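Local coordinates for hypothetical protein Atu0492 (Agrobacterium tumefaciens, PDB 2GMY), which is of unknown function but belongs to the carboxymuconolactone decarboxylase family and is a putative AhpD-like antioxidant defence protein, at residues A20-V25 and L37-A42; G90-V95 and V125-I130. All coordinates share one frame; numbering follows the deposited sequence.

Contact 1: A20-V25 and L37-A42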
# COMPACT_ATOMS: atom_id res chain seq x y z
N ALA A 20 13.62 24.71 -19.76
CA ALA A 20 14.98 25.11 -19.38
C ALA A 20 15.64 24.05 -18.50
O ALA A 20 16.83 23.73 -18.66
CB ALA A 20 14.98 26.47 -18.70
N LEU A 21 14.86 23.48 -17.58
CA LEU A 21 15.40 22.41 -16.74
C LEU A 21 15.74 21.18 -17.58
O LEU A 21 16.79 20.55 -17.39
CB LEU A 21 14.43 22.04 -15.61
CG LEU A 21 14.89 20.92 -14.67
CD1 LEU A 21 16.26 21.20 -14.05
CD2 LEU A 21 13.84 20.69 -13.58
N GLU A 22 14.84 20.84 -18.50
CA GLU A 22 15.07 19.75 -19.44
C GLU A 22 16.36 19.96 -20.25
O GLU A 22 17.16 19.04 -20.42
CB GLU A 22 13.87 19.62 -20.38
CG GLU A 22 13.94 18.47 -21.38
CD GLU A 22 14.03 17.11 -20.71
OE1 GLU A 22 13.40 16.92 -19.65
OE2 GLU A 22 14.74 16.24 -21.25
N ASN A 23 16.56 21.19 -20.73
CA ASN A 23 17.78 21.53 -21.46
C ASN A 23 19.03 21.33 -20.60
O ASN A 23 20.06 20.86 -21.09
CB ASN A 23 17.66 22.97 -21.97
CG ASN A 23 18.81 23.37 -22.87
OD1 ASN A 23 19.36 22.56 -23.63
ND2 ASN A 23 19.18 24.65 -22.80
N TYR A 24 18.96 21.68 -19.31
CA TYR A 24 20.09 21.39 -18.43
C TYR A 24 20.37 19.88 -18.41
O TYR A 24 21.52 19.46 -18.60
CB TYR A 24 19.92 21.89 -17.00
CG TYR A 24 20.99 21.24 -16.16
CD1 TYR A 24 22.32 21.63 -16.28
CD2 TYR A 24 20.68 20.16 -15.32
CE1 TYR A 24 23.32 21.00 -15.58
CE2 TYR A 24 21.69 19.51 -14.60
CZ TYR A 24 23.00 19.94 -14.74
OH TYR A 24 24.00 19.32 -14.03
N VAL A 25 19.34 19.08 -18.18
CA VAL A 25 19.53 17.63 -18.05
C VAL A 25 20.21 17.09 -19.30
O VAL A 25 21.21 16.37 -19.21
CB VAL A 25 18.20 16.89 -17.81
CG1 VAL A 25 18.45 15.38 -17.83
CG2 VAL A 25 17.60 17.33 -16.46
N LEU A 37 17.38 5.78 -19.60
CA LEU A 37 16.98 4.84 -18.55
C LEU A 37 16.18 5.54 -17.46
O LEU A 37 15.13 5.05 -17.02
CB LEU A 37 18.24 4.20 -17.97
CG LEU A 37 18.05 3.17 -16.87
CD1 LEU A 37 19.24 2.23 -16.87
CD2 LEU A 37 17.84 3.83 -15.49
N ILE A 38 16.70 6.67 -16.98
CA ILE A 38 16.01 7.44 -15.94
C ILE A 38 14.61 7.85 -16.41
O ILE A 38 13.62 7.68 -15.67
CB ILE A 38 16.83 8.70 -15.56
CG1 ILE A 38 18.08 8.31 -14.77
CG2 ILE A 38 15.95 9.70 -14.80
CD1 ILE A 38 19.16 9.42 -14.77
N LYS A 39 14.53 8.39 -17.63
CA LYS A 39 13.25 8.90 -18.13
C LYS A 39 12.24 7.79 -18.36
O LYS A 39 11.07 7.92 -18.01
CB LYS A 39 13.45 9.70 -19.42
CG LYS A 39 14.12 11.05 -19.18
CD LYS A 39 14.41 11.71 -20.52
CE LYS A 39 14.87 13.12 -20.32
NZ LYS A 39 14.70 13.87 -21.58
N LEU A 40 12.70 6.69 -18.95
CA LEU A 40 11.79 5.59 -19.28
C LEU A 40 11.30 4.92 -18.01
O LEU A 40 10.09 4.72 -17.82
CB LEU A 40 12.46 4.58 -20.22
CG LEU A 40 11.61 3.37 -20.62
CD1 LEU A 40 10.27 3.77 -21.24
CD2 LEU A 40 12.41 2.51 -21.57
N ARG A 41 12.22 4.60 -17.11
CA ARG A 41 11.82 3.89 -15.88
C ARG A 41 10.87 4.71 -15.00
O ARG A 41 9.82 4.19 -14.58
CB ARG A 41 13.03 3.42 -15.07
CG ARG A 41 12.67 2.70 -13.78
CD ARG A 41 11.83 1.43 -14.00
NE ARG A 41 11.40 0.93 -12.70
CZ ARG A 41 10.47 0.01 -12.52
NH1 ARG A 41 9.87 -0.56 -13.57
NH2 ARG A 41 10.14 -0.36 -11.28
N ALA A 42 11.19 5.98 -14.76
CA ALA A 42 10.33 6.83 -13.93
C ALA A 42 8.95 6.97 -14.57
O ALA A 42 7.93 6.94 -13.88
CB ALA A 42 10.97 8.20 -13.69

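Contact 2: G90-V95 and V125-I130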
# COMPACT_ATOMS: atom_id res chain seq x y z
N GLY A 90 17.70 1.05 -9.28
CA GLY A 90 17.31 1.02 -7.86
C GLY A 90 17.07 2.42 -7.30
O GLY A 90 16.13 2.65 -6.51
N TRP A 91 17.90 3.37 -7.73
CA TRP A 91 17.79 4.75 -7.27
C TRP A 91 16.63 5.46 -7.95
O TRP A 91 15.87 6.20 -7.30
CB TRP A 91 19.09 5.48 -7.53
CG TRP A 91 19.20 6.84 -6.90
CD1 TRP A 91 19.36 8.03 -7.55
CD2 TRP A 91 19.20 7.15 -5.50
NE1 TRP A 91 19.47 9.06 -6.65
CE2 TRP A 91 19.37 8.55 -5.38
CE3 TRP A 91 19.08 6.39 -4.33
CZ2 TRP A 91 19.42 9.21 -4.14
CZ3 TRP A 91 19.14 7.04 -3.09
CH2 TRP A 91 19.31 8.44 -3.02
N VAL A 92 16.48 5.24 -9.26
CA VAL A 92 15.30 5.79 -9.94
C VAL A 92 14.02 5.35 -9.24
O VAL A 92 13.13 6.17 -8.97
CB VAL A 92 15.28 5.41 -11.43
CG1 VAL A 92 13.96 5.82 -12.08
CG2 VAL A 92 16.46 6.06 -12.14
N ASP A 93 13.92 4.06 -8.94
CA ASP A 93 12.74 3.54 -8.24
C ASP A 93 12.56 4.18 -6.86
O ASP A 93 11.47 4.68 -6.54
CB ASP A 93 12.86 2.02 -8.11
CG ASP A 93 12.63 1.30 -9.43
OD1 ASP A 93 12.65 1.95 -10.49
OD2 ASP A 93 12.43 0.06 -9.38
N ALA A 94 13.62 4.19 -6.06
CA ALA A 94 13.53 4.68 -4.67
C ALA A 94 13.14 6.15 -4.61
O ALA A 94 12.32 6.57 -3.78
CB ALA A 94 14.86 4.44 -3.92
N VAL A 95 13.71 6.93 -5.53
CA VAL A 95 13.52 8.39 -5.54
C VAL A 95 12.20 8.75 -6.20
O VAL A 95 11.52 9.67 -5.77
CB VAL A 95 14.72 9.10 -6.20
CG1 VAL A 95 14.49 10.60 -6.31
CG2 VAL A 95 15.98 8.85 -5.39
N VAL A 125 18.72 15.19 -10.14
CA VAL A 125 17.99 16.27 -10.81
C VAL A 125 17.23 15.72 -12.03
O VAL A 125 16.08 16.09 -12.28
CB VAL A 125 18.96 17.40 -11.23
CG1 VAL A 125 18.27 18.43 -12.11
CG2 VAL A 125 19.55 18.08 -9.97
N ALA A 126 17.86 14.82 -12.79
CA ALA A 126 17.20 14.19 -13.94
C ALA A 126 15.94 13.42 -13.48
O ALA A 126 14.89 13.50 -14.12
CB ALA A 126 18.17 13.28 -14.67
N ILE A 127 16.04 12.70 -12.37
CA ILE A 127 14.87 11.98 -11.82
C ILE A 127 13.79 13.00 -11.45
O ILE A 127 12.60 12.78 -11.72
CB ILE A 127 15.25 11.12 -10.60
CG1 ILE A 127 16.20 9.98 -11.01
CG2 ILE A 127 14.00 10.51 -9.93
CD1 ILE A 127 16.98 9.34 -9.84
N GLY A 128 14.19 14.11 -10.83
CA GLY A 128 13.22 15.17 -10.50
C GLY A 128 12.54 15.71 -11.75
O GLY A 128 11.30 15.87 -11.77
N ALA A 129 13.33 15.98 -12.79
CA ALA A 129 12.81 16.54 -14.03
C ALA A 129 11.76 15.64 -14.69
O ALA A 129 10.67 16.10 -15.04
CB ALA A 129 13.94 16.86 -15.01
N ILE A 130 12.04 14.34 -14.81
CA ILE A 130 11.05 13.47 -15.45
C ILE A 130 9.83 13.35 -14.56
O ILE A 130 8.70 13.29 -15.05
CB ILE A 130 11.64 12.08 -15.86
CG1 ILE A 130 10.59 11.26 -16.63
CG2 ILE A 130 12.23 11.36 -14.67
CD1 ILE A 130 10.09 11.94 -17.94

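Contact 1: A20-V25 and L37-A42
Glu22 OE2 is the oxygen gripped across this contact. Lys39 NZ donates to it in a salt bridge, and Gln26 NE2, one turn further along the helix of Glu22, adds a weak hydrogen bond. The modelled separation of Lys39 NZ and Glu22 OE2 is 2.4 Å. This is very short for such a pair, so the exact length is doubtful. The grip is on one oxygen, since Glu22 OE1 lies 3.8 Å from Lys39 NZ. OE1 instead accepts a hydrogen bond from Trp133 NE1 of helix 117-139. Two oxygens with different partners hold the carboxylate in its orientation.

The two side chains come from opposite directions. Their CA atoms, Glu22 CA and Lys39 CA, are 11.1 Å apart. Lys39 spans about half of that gap with a chain extended beyond CG, as chi2, chi3 and chi4 are all near anti. Glu22 leaves its helix with CG opposite the backbone N, then bends at chi2 (61°), and this brings the carboxylate to the ammonium group. Val25 also faces helix 32-45, but Val25 CG1 stays 4.9 Å from Lys39 CE. Apolar packing therefore adds little here.

Helix 117-139 takes up the packing instead: Val25 rests on Ala126, and Ile38 on Ile127. Lys39 also packs on His55 of helix 49-61. The contact is a surface salt bridge between two partly exposed residues, linking helices 12-26 and 32-45 of the all-helical AhpD-like fold.

Contact 2: G90-V95 and V125-I130
Segments 90-95 and 125-130, of helices 83-96 and 117-139, cross at -52° with their axes 10.3 Å apart, and the backbones come nearest at Val92 CA and Ile127 CA, 6.5 Å apart. This is buried helix-helix packing in the core of the AhpD-like, all-helical fold. It is wholly apolar.

One side chain, Ile127, carries the contact from its helix. It points at the other segment and lies against Trp91, Val92 and Val95, which sit on one side of helix 83-96. The two branches of Ile127 divide the work. CG1 and CD1 form the longer arm, with chi2 extended at 162°, and this arm ends at Trp91 and Val92. CG2, the shorter branch, serves Val95.

Ile127 CD1 reaches the five-membered part of the indole, 3.6 Å from Trp91 CD1. The two side chains cross at about a right angle, and the methyl meets the ring obliquely. The same Ile127 CD1 settles against the backbone of the next residue, 3.9 Å from Val92 CA. Val92 adds its CG2 methyl, which lies 4.0 Å from Ile127 CD1 and almost as near to Ile127 CG1. On the other branch, Ile127 CG2 meets Val95 CG1 at 3.7 Å, again with the side chains nearly perpendicular.

Trp91 is held in place by more than this methyl. Its NE1 hydrogen-bonds to Thr124 OG1, just before segment 125-130, so the indole is tied to the helix that supplies Ile127. Phe108 meets the ring with its plane turned by about 50°. Within the segment, Val95 CG2 sits over the centre of one Trp91 ring face, 3.4 Å above the plane.

How the contacts relate
Contact 1 closes before contact 2 opens along the chain, and their centres lie 9 Å apart. Contact 1 joins helices 12-26 and 32-45. Contact 2 joins helices 83-96 and 117-139. The pairs share no helix but touch directly. Arg41 NE and Asp93 OD1 form a salt bridge of 2.7 Å between helices 32-45 and 83-96. Ala42 CB packs on Ile130 CG2 at 3.5 Å. The two helix pairs pack against each other through helices 32-45, 83-96 and 117-139. Residues of both segment pairs also meet a second subunit, so the pairs lie near a subunit interface of the six-chain assembly.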